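Local coordinates for protein carboxypeptidase A inhibitor (Ascaris suum, PDB 3FJU) that inhibits carboxypeptidase A, a zinc metalloprotease, as a small secreted disulfide-rich inhibitor from a parasitic roundworm, at residues Lys15-Asn20 with Phe37-Lys42. Residues are numbered along the deposited sequence; the frame is centred on the assembly and turned at random.
Sequences KCVQKN and FTIPCK
Leaving helix 26-36 at Phe37, which has positive phi, the chain passes Thr38, whose OG1 is hydrogen-bonded to the carbonyl of Cys61, and meets the hairpin turn after strand 15-17 at Ile39. Here Ile39 makes the largest single contribution to the interface. Its CG1 takes the crowded position between backbone N and carbonyl carbon (chi1 64°), and an extended second torsion carries CD1 to the amide of Asn20, tip to tip, 3.5 Å from Asn20 CG. Ile39 CD1 also rests 3.9 Å from Lys19 CB, while Ile39 CG2 touches Lys19 CD at 4.2 Å and, with Ile39 CB, packs against Val17; Val17 CG1 lies 4.1 Å from Ile39 CB. The other methyl of Val17, CG2, crosses obliquely to Pro40 and stops 4.1 Å from Pro40 CD, and both residues also touch Ile29 of helix 26-36. Pro40 O supplies the polar link: it accepts a hydrogen bond from Asn20 ND2 at 2.9 Å, approached nearly along the C=O axis and close to the amide plane of Asn20. The hydrogen bond is moderately bent, with an N-H...O angle of 146°. Since ND2 also donates to the carbonyl of Asp46, two backbone acceptors hold this buried amide and fix its rotation. At Cys41 the segment is tied by a disulfide to Cys56, whereas Cys16 pairs with Cys4. The contact thus joins the two disulfide-rich halves of this I44-family inhibitor alongside helix 26-36, which links them in sequence, through a small apolar cluster and a side-chain-to-backbone hydrogen bond from Asn20.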
# COMPACT_ATOMS: atom_id res chain seq x y z
N LYS B 15 5.81 17.19 30.30
CA LYS B 15 7.03 17.77 29.74
C LYS B 15 6.74 18.52 28.44
O LYS B 15 5.75 18.22 27.75
CB LYS B 15 8.11 16.70 29.52
CG LYS B 15 8.42 15.83 30.75
CD LYS B 15 8.83 16.64 31.99
CE LYS B 15 9.24 15.70 33.14
NZ LYS B 15 9.77 16.44 34.35
N CYS B 16 7.59 19.49 28.13
CA CYS B 16 7.50 20.24 26.88
C CYS B 16 8.16 19.47 25.73
O CYS B 16 9.37 19.19 25.75
CB CYS B 16 8.14 21.62 27.01
SG CYS B 16 7.68 22.70 25.63
N VAL B 17 7.35 19.11 24.74
CA VAL B 17 7.87 18.48 23.53
C VAL B 17 8.50 19.57 22.66
O VAL B 17 7.80 20.47 22.17
CB VAL B 17 6.76 17.71 22.77
CG1 VAL B 17 7.34 17.03 21.52
CG2 VAL B 17 6.13 16.65 23.69
N GLN B 18 9.81 19.50 22.46
CA GLN B 18 10.48 20.62 21.80
C GLN B 18 10.19 20.75 20.31
O GLN B 18 10.17 21.86 19.79
CB GLN B 18 11.99 20.61 22.07
CG GLN B 18 12.35 21.04 23.51
CD GLN B 18 11.96 22.48 23.83
OE1 GLN B 18 11.99 23.37 22.98
NE2 GLN B 18 11.59 22.71 25.08
N LYS B 19 9.92 19.63 19.64
CA LYS B 19 9.68 19.67 18.21
C LYS B 19 8.43 20.51 17.87
O LYS B 19 8.47 21.35 16.95
CB LYS B 19 9.59 18.26 17.63
CG LYS B 19 10.08 18.16 16.21
CD LYS B 19 10.15 16.72 15.71
CE LYS B 19 11.46 16.03 16.04
NZ LYS B 19 11.68 14.84 15.16
N ASN B 20 7.36 20.32 18.63
CA ASN B 20 6.10 21.04 18.37
C ASN B 20 5.63 22.00 19.48
O ASN B 20 4.57 22.59 19.37
CB ASN B 20 4.98 20.08 17.92
CG ASN B 20 4.61 19.04 18.99
OD1 ASN B 20 5.27 18.93 20.02
ND2 ASN B 20 3.57 18.26 18.72
N PHE B 37 7.78 6.16 16.29
CA PHE B 37 8.96 7.01 16.03
C PHE B 37 8.60 8.45 15.70
O PHE B 37 9.09 9.05 14.73
CB PHE B 37 9.89 6.38 14.99
CG PHE B 37 10.50 5.09 15.46
CD1 PHE B 37 9.77 3.91 15.44
CD2 PHE B 37 11.81 5.07 15.97
CE1 PHE B 37 10.31 2.72 15.93
CE2 PHE B 37 12.37 3.87 16.43
CZ PHE B 37 11.61 2.69 16.40
N THR B 38 7.70 8.99 16.52
CA THR B 38 7.19 10.32 16.31
C THR B 38 6.85 11.00 17.64
O THR B 38 7.22 10.50 18.70
CB THR B 38 5.96 10.26 15.39
OG1 THR B 38 5.64 11.57 14.92
CG2 THR B 38 4.75 9.63 16.11
N ILE B 39 6.15 12.13 17.55
CA ILE B 39 5.85 12.96 18.72
C ILE B 39 4.35 12.99 18.98
O ILE B 39 3.55 12.71 18.08
CB ILE B 39 6.38 14.41 18.54
CG1 ILE B 39 5.67 15.12 17.37
CG2 ILE B 39 7.92 14.39 18.40
CD1 ILE B 39 6.15 16.56 17.05
N PRO B 40 3.95 13.33 20.22
CA PRO B 40 2.53 13.45 20.53
C PRO B 40 1.91 14.71 19.94
O PRO B 40 2.60 15.67 19.59
CB PRO B 40 2.52 13.60 22.07
CG PRO B 40 3.84 13.20 22.52
CD PRO B 40 4.78 13.54 21.41
N CYS B 41 0.58 14.70 19.90
CA CYS B 41 -0.18 15.83 19.43
C CYS B 41 -1.58 15.77 20.04
O CYS B 41 -2.04 14.70 20.48
CB CYS B 41 -0.29 15.81 17.91
SG CYS B 41 -0.85 14.18 17.27
N LYS B 42 -2.25 16.91 20.03
CA LYS B 42 -3.65 17.01 20.45
C LYS B 42 -4.56 17.21 19.25
O LYS B 42 -5.72 16.77 19.27
CB LYS B 42 -3.82 18.16 21.44
CG LYS B 42 -2.96 18.07 22.68
CD LYS B 42 -3.35 16.92 23.58
CE LYS B 42 -3.03 17.25 25.04
NZ LYS B 42 -2.73 16.02 25.79